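Local coordinates for protein agglutinin (Narcissus pseudonarcissus, PDB 3DZW) that binds mannose-containing glycans such as alpha-1,3-mannobiose through three carbohydrate sites on each subunit of a tetrameric daffodil lectin, at residues V87-K90 with V94-Y97; Y21-Q26 with L31-V36; L54-Q57 with N61-V64; P39-N44 with P71-N76. All blocks are in the same frame, centred on the assembly; numbering follows the deposited sequence.

In the fold
The chain is a monocot mannose-lectin beta-prism, three small antiparallel sheets about a pseudo-threefold axis. Contacts 2, 3 and 1 come in that order along the chain, one hairpin from each sheet, with centres 13 to 16 Å apart; each hairpin carries a mannose at its turn end. Their inner side chains meet in one shared core: Leu88 of contact 1 packs on Leu33 of contact 2, and Leu31 there on Leu54 of contact 3. Contact 4 spans the chain differently, enclosing contact 3 in its loop and joining the edge strands next to contacts 2 and 3, with centres 11 and 10 Å away. Three sites per chain give the lectin multivalency.

Contact 1: residues V87-K90 with V94-Y97; sequences VLQK and VVIY. With MAN (alpha-D-mannopyranose), chain C.
The hydroxyl of Tyr97 sits between protein and sugar: Tyr97 OH donates to Gln89 OE1 at 2.6 Å. The same Tyr97 OH accepts from O4 of the chain C mannose at 2.8 Å. A longer, weak bond from mannose O3 also reaches it. The Gln89 amide meets the tyrosine ring at its edge, the two planes only 16° apart, and the hydroxyl lies in the plane of the Gln89 carbonyl group. Gln89 gets there by carrying CG on the side of its backbone N (chi1 -57°) and running straight out from that point. Its other amide atom, NE2, then faces the ligand and gives a hydrogen bond to mannose O3 at 3.1 Å, while also bonding to Asp91. Asp91 and Asn93 complete the grip on the sugar.

Val95 fills in beneath this polar row. Its CG2 lies 3.4 Å from Gln89 OE1, and its CG1 covers one face of the Tyr97 ring toward the rim. Behind the site the strands pair through two backbone bonds, from Val87 N to Val95 O and from Val95 N to Val87 O. On the other face of the sheet Leu88 CD1 meets Val94 CG2 at 3.7 Å, and both residues pack on Phe23 and Leu33. Val95 to Tyr97 also pair with a strand of the second subunit, continuing the sheet across the interface.

With its carbonyl oxygen taken by Tyr97, the Gln89 amide is fixed in rotation and presents N-H to the sugar, while the tyrosine oxygen, its hydrogen directed at Gln89 OE1, is left to accept from mannose O4.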
# COMPACT_ATOMS: atom_id res chain seq x y z
N VAL A 87 -15.02 -4.77 1.03
CA VAL A 87 -13.98 -3.75 1.07
C VAL A 87 -13.90 -2.92 2.35
O VAL A 87 -14.90 -2.40 2.81
CB VAL A 87 -14.22 -2.72 -0.10
CG1 VAL A 87 -13.10 -1.67 -0.15
CG2 VAL A 87 -14.36 -3.43 -1.45
N LEU A 88 -12.67 -2.81 2.93
CA LEU A 88 -12.40 -1.94 4.07
C LEU A 88 -11.99 -0.66 3.39
O LEU A 88 -10.87 -0.53 2.89
CB LEU A 88 -11.29 -2.48 4.97
CG LEU A 88 -10.78 -1.54 6.10
CD1 LEU A 88 -11.92 -1.04 6.99
CD2 LEU A 88 -9.69 -2.22 6.94
N GLN A 89 -12.92 0.29 3.33
CA GLN A 89 -12.73 1.56 2.59
C GLN A 89 -11.92 2.66 3.29
O GLN A 89 -11.77 2.68 4.51
CB GLN A 89 -14.13 2.13 2.21
CG GLN A 89 -14.97 1.13 1.38
CD GLN A 89 -16.33 1.68 0.93
OE1 GLN A 89 -17.01 1.07 0.10
NE2 GLN A 89 -16.71 2.84 1.45
N LYS A 90 -11.42 3.59 2.47
CA LYS A 90 -10.63 4.73 2.96
C LYS A 90 -11.48 5.68 3.85
O LYS A 90 -10.91 6.47 4.63
CB LYS A 90 -10.00 5.50 1.78
CG LYS A 90 -11.02 6.14 0.81
CD LYS A 90 -10.32 6.78 -0.38
CE LYS A 90 -11.32 7.39 -1.35
NZ LYS A 90 -10.66 7.95 -2.57
N VAL A 94 -17.07 -0.51 6.00
CA VAL A 94 -16.79 -1.87 5.50
C VAL A 94 -18.06 -2.21 4.69
O VAL A 94 -19.16 -2.26 5.25
CB VAL A 94 -16.54 -2.86 6.60
CG1 VAL A 94 -16.35 -4.26 6.03
CG2 VAL A 94 -15.31 -2.45 7.43
N VAL A 95 -17.89 -2.42 3.37
CA VAL A 95 -19.01 -2.63 2.46
C VAL A 95 -18.90 -3.82 1.50
O VAL A 95 -17.83 -4.10 0.96
CB VAL A 95 -19.20 -1.34 1.57
CG1 VAL A 95 -20.48 -1.42 0.75
CG2 VAL A 95 -19.20 -0.09 2.42
N ILE A 96 -20.03 -4.51 1.27
CA ILE A 96 -20.10 -5.62 0.32
C ILE A 96 -20.72 -5.10 -0.98
O ILE A 96 -21.83 -4.52 -0.96
CB ILE A 96 -20.96 -6.77 0.81
CG1 ILE A 96 -20.35 -7.42 2.05
CG2 ILE A 96 -21.12 -7.82 -0.29
CD1 ILE A 96 -21.22 -8.50 2.66
N TYR A 97 -20.01 -5.30 -2.11
CA TYR A 97 -20.50 -4.89 -3.45
C TYR A 97 -20.59 -6.08 -4.38
O TYR A 97 -19.78 -7.00 -4.29
CB TYR A 97 -19.57 -3.88 -4.10
CG TYR A 97 -19.40 -2.53 -3.43
CD1 TYR A 97 -18.37 -2.31 -2.53
CD2 TYR A 97 -20.24 -1.46 -3.75
CE1 TYR A 97 -18.19 -1.06 -1.93
CE2 TYR A 97 -20.07 -0.21 -3.16
CZ TYR A 97 -19.04 -0.02 -2.24
OH TYR A 97 -18.87 1.23 -1.65
C1 MAN C . -21.58 5.45 2.39
C2 MAN C . -20.20 5.30 1.77
C3 MAN C . -20.28 4.47 0.48
C4 MAN C . -20.97 3.15 0.75
C5 MAN C . -22.31 3.38 1.45
C6 MAN C . -22.98 2.06 1.83
O2 MAN C . -19.32 4.68 2.71
O3 MAN C . -18.98 4.24 -0.05
O4 MAN C . -21.15 2.45 -0.48
O5 MAN C . -22.14 4.18 2.63
O6 MAN C . -24.26 2.31 2.39

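Contact 2: residues Y21-Q26 with L31-V36; sequences YVFIMQ and LVLYDV. With MAN (alpha-D-mannopyranose), chain D; MAN (alpha-D-mannopyranose), chain B.
Four backbone hydrogen bonds knit strands 21-25 and 31-35: Val22 and Tyr34 exchange one pair, Ile24 and Val32 the other. The shortest, Tyr34 N to Val22 O, is 2.8 Å.

Apolar contacts fill the face bearing Phe23, Leu31 and Leu33. Leu31 CD1 lies over one face of the Phe23 ring, 4.0 Å from its centroid, in a CH-pi contact, while Leu33 CB comes in the ring plane at the edge. With CG opposite its backbone N (chi1 -173°), Phe23 sends its ring out from the sheet, leaning toward Leu31. Met25 is bent at both later torsions and curls its CE back to within 4.2 Å of Leu31 CB.

Polar side chains meet at both ends. At one, a water joins Tyr21 OH to Asp35 OD2, and the Asp35 carboxylate stands at the edge of the Tyr21 ring, the two planes nearly perpendicular; Asp35 also salt-bridges Arg20 and Arg92. At the other, Tyr34 OH donates to Gln26 OE1 at 2.7 Å and accepts from O4 of the chain D mannose at 2.7 Å. Gln26 NE2 bonds to O3 of that sugar at 3.2 Å.

Together with Asp28 and Asn30, this glutamine and tyrosine form a mannose site of the kind characteristic of monocot mannose-binding lectins.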
# COMPACT_ATOMS: atom_id res chain seq x y z
N TYR A 21 -6.94 1.96 9.91
CA TYR A 21 -8.05 1.02 10.17
C TYR A 21 -7.65 -0.45 9.96
O TYR A 21 -6.93 -0.79 9.01
CB TYR A 21 -9.27 1.35 9.27
CG TYR A 21 -9.61 2.83 9.21
CD1 TYR A 21 -9.73 3.58 10.38
CD2 TYR A 21 -9.88 3.45 8.00
CE1 TYR A 21 -10.05 4.94 10.33
CE2 TYR A 21 -10.21 4.81 7.94
CZ TYR A 21 -10.30 5.55 9.11
OH TYR A 21 -10.63 6.88 9.08
N VAL A 22 -8.13 -1.31 10.88
CA VAL A 22 -7.88 -2.75 10.82
C VAL A 22 -9.21 -3.53 11.08
O VAL A 22 -9.91 -3.27 12.07
CB VAL A 22 -6.80 -3.20 11.83
CG1 VAL A 22 -6.64 -4.72 11.81
CG2 VAL A 22 -5.47 -2.50 11.53
N PHE A 23 -9.53 -4.47 10.17
CA PHE A 23 -10.74 -5.31 10.24
C PHE A 23 -10.18 -6.71 10.42
O PHE A 23 -9.68 -7.32 9.46
CB PHE A 23 -11.56 -5.12 8.98
CG PHE A 23 -12.92 -5.80 9.00
CD1 PHE A 23 -13.90 -5.40 9.90
CD2 PHE A 23 -13.24 -6.77 8.05
CE1 PHE A 23 -15.16 -6.00 9.89
CE2 PHE A 23 -14.52 -7.36 8.04
CZ PHE A 23 -15.46 -6.98 8.96
N ILE A 24 -10.27 -7.23 11.66
CA ILE A 24 -9.65 -8.53 12.01
C ILE A 24 -10.55 -9.67 12.57
O ILE A 24 -11.41 -9.44 13.42
CB ILE A 24 -8.48 -8.26 13.07
CG1 ILE A 24 -7.70 -9.54 13.43
CG2 ILE A 24 -9.02 -7.57 14.31
CD1 ILE A 24 -6.45 -9.28 14.30
N MET A 25 -10.30 -10.89 12.06
CA MET A 25 -10.97 -12.09 12.50
C MET A 25 -10.11 -12.59 13.66
O MET A 25 -9.14 -13.35 13.46
CB MET A 25 -11.03 -13.10 11.36
CG MET A 25 -11.70 -14.49 11.65
SD MET A 25 -13.48 -14.49 12.00
CE MET A 25 -13.53 -13.87 13.70
N GLN A 26 -10.45 -12.14 14.87
CA GLN A 26 -9.67 -12.48 16.08
C GLN A 26 -9.74 -13.94 16.48
O GLN A 26 -10.72 -14.64 16.17
CB GLN A 26 -10.11 -11.59 17.27
CG GLN A 26 -9.86 -10.10 17.04
CD GLN A 26 -10.19 -9.23 18.25
OE1 GLN A 26 -9.71 -8.09 18.35
NE2 GLN A 26 -10.98 -9.77 19.19
N LEU A 31 -15.22 -10.74 15.31
CA LEU A 31 -14.80 -10.01 14.10
C LEU A 31 -14.95 -8.57 14.45
O LEU A 31 -16.07 -8.10 14.67
CB LEU A 31 -15.67 -10.39 12.91
CG LEU A 31 -15.45 -9.66 11.58
CD1 LEU A 31 -14.06 -9.84 11.05
CD2 LEU A 31 -16.49 -10.14 10.55
N VAL A 32 -13.83 -7.84 14.49
CA VAL A 32 -13.83 -6.46 14.93
C VAL A 32 -13.13 -5.44 14.01
O VAL A 32 -12.11 -5.74 13.39
CB VAL A 32 -13.09 -6.37 16.30
CG1 VAL A 32 -13.18 -4.96 16.90
CG2 VAL A 32 -13.65 -7.41 17.28
N LEU A 33 -13.70 -4.22 13.94
CA LEU A 33 -13.15 -3.10 13.20
C LEU A 33 -12.54 -2.14 14.19
O LEU A 33 -13.24 -1.66 15.10
CB LEU A 33 -14.22 -2.38 12.38
CG LEU A 33 -13.77 -1.12 11.61
CD1 LEU A 33 -12.70 -1.45 10.57
CD2 LEU A 33 -14.96 -0.43 10.94
N TYR A 34 -11.23 -1.86 14.04
CA TYR A 34 -10.53 -0.92 14.93
C TYR A 34 -10.06 0.34 14.22
O TYR A 34 -9.65 0.29 13.05
CB TYR A 34 -9.27 -1.57 15.55
CG TYR A 34 -9.51 -2.65 16.56
CD1 TYR A 34 -9.73 -2.33 17.90
CD2 TYR A 34 -9.49 -3.99 16.20
CE1 TYR A 34 -9.94 -3.31 18.84
CE2 TYR A 34 -9.70 -4.99 17.14
CZ TYR A 34 -9.93 -4.64 18.46
OH TYR A 34 -10.14 -5.62 19.41
N ASP A 35 -10.12 1.47 14.93
CA ASP A 35 -9.60 2.73 14.46
C ASP A 35 -8.43 2.93 15.40
O ASP A 35 -8.58 3.45 16.51
CB ASP A 35 -10.64 3.84 14.54
CG ASP A 35 -10.12 5.18 14.01
OD1 ASP A 35 -8.91 5.31 13.81
OD2 ASP A 35 -10.93 6.10 13.80
N VAL A 36 -7.25 2.47 14.95
CA VAL A 36 -6.03 2.48 15.76
C VAL A 36 -6.30 1.52 16.97
O VAL A 36 -6.47 0.32 16.76
CB VAL A 36 -5.54 3.90 16.19
CG1 VAL A 36 -4.23 3.79 16.96
CG2 VAL A 36 -5.34 4.76 15.01
C1 MAN D . -14.39 -8.21 23.19
C2 MAN D . -12.98 -8.69 22.65
C3 MAN D . -12.09 -7.48 22.41
C4 MAN D . -12.80 -6.45 21.49
C5 MAN D . -14.20 -6.03 22.02
C6 MAN D . -14.93 -5.17 21.01
O1 MAN D . -14.57 -8.11 24.68
O2 MAN D . -13.14 -9.44 21.47
O3 MAN D . -10.87 -7.93 21.84
O4 MAN D . -12.01 -5.30 21.37
O5 MAN D . -15.03 -7.15 22.31
O6 MAN D . -16.24 -4.92 21.48
C1 MAN B . -9.73 -7.54 22.65
C2 MAN B . -8.46 -7.76 21.84
C3 MAN B . -8.14 -9.24 21.70
C4 MAN B . -8.14 -9.91 23.06
C5 MAN B . -9.45 -9.62 23.79
C6 MAN B . -9.47 -10.24 25.19
O2 MAN B . -7.38 -7.11 22.47
O3 MAN B . -6.87 -9.41 21.10
O4 MAN B . -7.98 -11.29 22.88
O5 MAN B . -9.65 -8.21 23.90
O6 MAN B . -10.78 -10.19 25.70
O HOH W 1 -10.41 8.19 11.80

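Contact 3: residues L54-Q57 with N61-V64; sequences LSMQ and NLVV. With MAN (alpha-D-mannopyranose), chain E; MAN (alpha-D-mannopyranose), chain F.
Gln57 leaves its backbone with CG on the N side (chi1 -60°) and stays extended, whereas Asn61 swings CG far from its own N (chi1 -155°); both amides therefore reach the chain E mannose. Gln57 NE2 bonds to mannose O3 at 3.2 Å and weakly to O2, where Asn61 ND2 adds another weak bond. Residues outside the two segments hold both amides: Tyr65 OH bonds to Gln57 OE1, Asp59 shares Gln57 NE2 with the sugar, and Thr77 N and Ser75 OG bond to Asn61 OD1. The backbone couples the two residues as well, Gln57 N donating to Asn61 O at 3.0 Å.

This is the turn end of an antiparallel hairpin in the beta-prism, bearing one of the chain's three mannose sites. Ser55 and Val63 form its hydrogen-bonded pair, with Ser55 N to Val63 O at 2.8 Å.

Away from the sugar, Leu54, Met56, Leu62 and Val64 share the inward face. Leu54 CD1 touches both Leu62 CD1 (3.6 Å) and Val64 CG2 (3.8 Å). Met56, folded at chi2 and chi3, brings CE to 3.2 Å from Asn61 O, while its CB rests against Leu62 CD1. Leu31 and Leu4 pack against this layer from the neighbouring sheets.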
# COMPACT_ATOMS: atom_id res chain seq x y z
N LEU A 54 -13.52 -16.26 8.68
CA LEU A 54 -14.47 -15.41 7.94
C LEU A 54 -14.45 -15.78 6.48
O LEU A 54 -13.38 -15.91 5.89
CB LEU A 54 -14.09 -13.94 8.10
CG LEU A 54 -14.96 -12.91 7.36
CD1 LEU A 54 -16.38 -12.93 7.88
CD2 LEU A 54 -14.35 -11.52 7.50
N SER A 55 -15.64 -15.92 5.87
CA SER A 55 -15.74 -16.29 4.46
C SER A 55 -16.65 -15.38 3.63
O SER A 55 -17.83 -15.20 3.96
CB SER A 55 -16.24 -17.74 4.33
OG SER A 55 -16.38 -18.10 2.96
N MET A 56 -16.08 -14.78 2.56
CA MET A 56 -16.84 -13.98 1.62
C MET A 56 -17.22 -15.00 0.56
O MET A 56 -16.38 -15.42 -0.24
CB MET A 56 -16.00 -12.85 1.05
CG MET A 56 -16.67 -11.93 -0.02
SD MET A 56 -18.09 -10.92 0.51
CE MET A 56 -19.41 -12.12 0.56
N GLN A 57 -18.49 -15.41 0.57
CA GLN A 57 -18.98 -16.48 -0.34
C GLN A 57 -19.41 -16.02 -1.74
O GLN A 57 -19.73 -14.83 -1.97
CB GLN A 57 -20.14 -17.21 0.35
CG GLN A 57 -19.71 -17.86 1.66
CD GLN A 57 -20.82 -18.63 2.36
OE1 GLN A 57 -20.55 -19.40 3.28
NE2 GLN A 57 -22.06 -18.44 1.92
N ASN A 61 -22.96 -13.79 0.47
CA ASN A 61 -23.11 -13.75 1.91
C ASN A 61 -21.74 -13.73 2.61
O ASN A 61 -20.83 -14.48 2.22
CB ASN A 61 -23.95 -14.97 2.36
CG ASN A 61 -24.70 -14.74 3.71
OD1 ASN A 61 -24.78 -13.62 4.23
ND2 ASN A 61 -25.30 -15.81 4.23
N LEU A 62 -21.59 -12.85 3.62
CA LEU A 62 -20.34 -12.75 4.42
C LEU A 62 -20.64 -13.50 5.69
O LEU A 62 -21.52 -13.10 6.44
CB LEU A 62 -19.98 -11.29 4.70
CG LEU A 62 -18.69 -11.00 5.48
CD1 LEU A 62 -17.46 -11.49 4.72
CD2 LEU A 62 -18.57 -9.50 5.77
N VAL A 63 -19.89 -14.59 5.97
CA VAL A 63 -20.18 -15.44 7.14
C VAL A 63 -19.00 -15.83 8.04
O VAL A 63 -17.90 -16.10 7.55
CB VAL A 63 -20.83 -16.78 6.66
CG1 VAL A 63 -21.31 -17.64 7.84
CG2 VAL A 63 -21.99 -16.52 5.68
N VAL A 64 -19.24 -15.84 9.36
CA VAL A 64 -18.25 -16.26 10.33
C VAL A 64 -18.61 -17.71 10.71
O VAL A 64 -19.73 -17.97 11.16
CB VAL A 64 -18.24 -15.41 11.58
CG1 VAL A 64 -17.27 -16.01 12.65
CG2 VAL A 64 -17.85 -13.96 11.25
C1 MAN E . -27.06 -18.71 3.56
C2 MAN E . -25.88 -19.46 2.79
C3 MAN E . -25.12 -20.45 3.65
C4 MAN E . -24.77 -19.84 5.00
C5 MAN E . -26.02 -19.33 5.75
C6 MAN E . -25.64 -18.66 7.05
O1 MAN E . -28.48 -19.10 3.23
O2 MAN E . -25.00 -18.48 2.32
O3 MAN E . -23.93 -20.83 2.98
O4 MAN E . -24.10 -20.79 5.80
O5 MAN E . -26.76 -18.38 5.00
O6 MAN E . -26.80 -18.04 7.61
C1 MAN F . -23.95 -22.20 2.58
C2 MAN F . -22.56 -22.58 2.08
C3 MAN F . -22.29 -21.96 0.71
C4 MAN F . -23.42 -22.26 -0.25
C5 MAN F . -24.73 -21.83 0.36
C6 MAN F . -25.90 -22.15 -0.58
O2 MAN F . -22.46 -23.99 2.02
O3 MAN F . -21.08 -22.45 0.17
O4 MAN F . -23.20 -21.56 -1.45
O5 MAN F . -24.93 -22.49 1.59
O6 MAN F . -27.13 -21.81 0.04

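Contact 4: residues P39-N44 with P71-N76; sequences PIWATN and PIWASN. With MAN (alpha-D-mannopyranose), chain E.
This is an aromatic and CH-pi contact between the end of strand 38-42 with the loop after it and strand 71-74, outer strands of different sheets of the beta-prism, and Trp73 is at its centre. The CG2 methyl of Thr43 stands over the five-membered ring of Trp73, 3.6 Å from its centroid and just 8° off the ring normal. On the opposite face of the indole, the backbone N of Ser75 lies above the rim. Thr43 can offer its methyl because CG2 is turned opposite the carbonyl carbon; OG1, on a different branch, bonds instead to Thr45 and to Leu31 N.

Trp41 makes the second approach. The edge of its six-membered ring is directed toward the face of Trp73 in an offset edge-to-face pair, with centroids 5.9 Å apart and planes at 81°. The atoms that meet are Trp41 CH2 and Trp73 CZ2, at 3.9 Å.

Elsewhere on residues 71-76, Pro71 CG and Ala74 CB border the chain E mannose, Pro71 CG coming within 3.6 Å of its O4.

Trp41 and Thr43 are hydrogen-bonded through their backbones to strand 31-35, and Trp73 to strand 62-65, while Thr104 and Trp102 of the second subunit pack on Trp41 and Ser75.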
# COMPACT_ATOMS: atom_id res chain seq x y z
N PRO A 39 -12.09 0.05 19.30
CA PRO A 39 -13.03 -0.76 18.54
C PRO A 39 -14.28 0.05 18.24
O PRO A 39 -14.85 0.66 19.15
CB PRO A 39 -13.35 -1.91 19.49
CG PRO A 39 -13.14 -1.36 20.85
CD PRO A 39 -12.07 -0.32 20.73
N ILE A 40 -14.68 0.08 16.98
CA ILE A 40 -15.86 0.86 16.55
C ILE A 40 -17.04 -0.01 16.04
O ILE A 40 -18.16 0.48 15.92
CB ILE A 40 -15.47 1.93 15.47
CG1 ILE A 40 -14.87 1.28 14.23
CG2 ILE A 40 -14.49 2.96 16.07
CD1 ILE A 40 -14.50 2.27 13.14
N TRP A 41 -16.78 -1.29 15.75
CA TRP A 41 -17.83 -2.23 15.29
C TRP A 41 -17.37 -3.65 15.53
O TRP A 41 -16.17 -3.94 15.45
CB TRP A 41 -18.15 -2.02 13.80
CG TRP A 41 -19.30 -2.89 13.27
CD1 TRP A 41 -20.62 -2.53 13.17
CD2 TRP A 41 -19.22 -4.24 12.78
NE1 TRP A 41 -21.36 -3.57 12.65
CE2 TRP A 41 -20.53 -4.63 12.40
CE3 TRP A 41 -18.17 -5.15 12.63
CZ2 TRP A 41 -20.82 -5.89 11.87
CZ3 TRP A 41 -18.46 -6.41 12.10
CH2 TRP A 41 -19.77 -6.77 11.73
N ALA A 42 -18.32 -4.54 15.81
CA ALA A 42 -17.99 -5.96 16.03
C ALA A 42 -19.22 -6.84 15.88
O ALA A 42 -20.36 -6.36 15.98
CB ALA A 42 -17.35 -6.16 17.40
N THR A 43 -18.99 -8.13 15.65
CA THR A 43 -20.07 -9.11 15.52
C THR A 43 -20.59 -9.53 16.91
O THR A 43 -21.65 -10.17 17.02
CB THR A 43 -19.63 -10.35 14.74
OG1 THR A 43 -18.42 -10.89 15.31
CG2 THR A 43 -19.38 -10.00 13.27
N ASN A 44 -19.84 -9.17 17.97
CA ASN A 44 -20.21 -9.48 19.35
C ASN A 44 -20.32 -10.98 19.57
O ASN A 44 -21.25 -11.46 20.21
CB ASN A 44 -21.51 -8.76 19.73
CG ASN A 44 -21.43 -7.25 19.53
OD1 ASN A 44 -20.39 -6.64 19.75
ND2 ASN A 44 -22.53 -6.65 19.13
N PRO A 71 -22.30 -21.83 11.05
CA PRO A 71 -22.33 -20.36 11.07
C PRO A 71 -22.69 -19.78 12.43
O PRO A 71 -23.56 -20.33 13.12
CB PRO A 71 -23.44 -20.02 10.05
CG PRO A 71 -23.74 -21.27 9.33
CD PRO A 71 -23.35 -22.40 10.19
N ILE A 72 -22.00 -18.72 12.84
CA ILE A 72 -22.30 -18.02 14.12
C ILE A 72 -22.68 -16.53 13.89
O ILE A 72 -23.09 -15.85 14.82
CB ILE A 72 -21.15 -18.16 15.17
CG1 ILE A 72 -19.86 -17.45 14.70
CG2 ILE A 72 -20.89 -19.63 15.48
CD1 ILE A 72 -18.73 -17.50 15.72
N TRP A 73 -22.51 -16.06 12.64
CA TRP A 73 -22.86 -14.70 12.24
C TRP A 73 -22.85 -14.61 10.73
O TRP A 73 -22.03 -15.27 10.07
CB TRP A 73 -21.88 -13.66 12.81
CG TRP A 73 -22.26 -12.21 12.44
CD1 TRP A 73 -23.02 -11.35 13.19
CD2 TRP A 73 -21.92 -11.50 11.23
NE1 TRP A 73 -23.16 -10.14 12.53
CE2 TRP A 73 -22.50 -10.20 11.33
CE3 TRP A 73 -21.18 -11.82 10.08
CZ2 TRP A 73 -22.36 -9.24 10.31
CZ3 TRP A 73 -21.05 -10.86 9.07
CH2 TRP A 73 -21.63 -9.58 9.20
N ALA A 74 -23.76 -13.80 10.17
CA ALA A 74 -23.83 -13.60 8.71
C ALA A 74 -24.46 -12.26 8.36
O ALA A 74 -25.30 -11.74 9.10
CB ALA A 74 -24.59 -14.74 8.05
N SER A 75 -24.07 -11.72 7.21
CA SER A 75 -24.61 -10.45 6.72
C SER A 75 -26.04 -10.60 6.15
O SER A 75 -26.75 -9.59 5.93
CB SER A 75 -23.67 -9.83 5.66
OG SER A 75 -23.46 -10.71 4.56
N ASN A 76 -26.47 -11.86 5.94
CA ASN A 76 -27.80 -12.17 5.39
C ASN A 76 -27.99 -11.57 3.98
O ASN A 76 -29.07 -11.04 3.66
CB ASN A 76 -28.93 -11.71 6.35
CG ASN A 76 -28.87 -12.40 7.72
OD1 ASN A 76 -28.51 -13.58 7.83
ND2 ASN A 76 -29.24 -11.66 8.76
C1 MAN E . -27.06 -18.71 3.56
C2 MAN E . -25.88 -19.46 2.79
C3 MAN E . -25.12 -20.45 3.65
C4 MAN E . -24.77 -19.84 5.00
C5 MAN E . -26.02 -19.33 5.75
C6 MAN E . -25.64 -18.66 7.05
O1 MAN E . -28.48 -19.10 3.23
O2 MAN E . -25.00 -18.48 2.32
O3 MAN E . -23.93 -20.83 2.98
O4 MAN E . -24.10 -20.79 5.80
O5 MAN E . -26.76 -18.38 5.00
O6 MAN E . -26.80 -18.04 7.61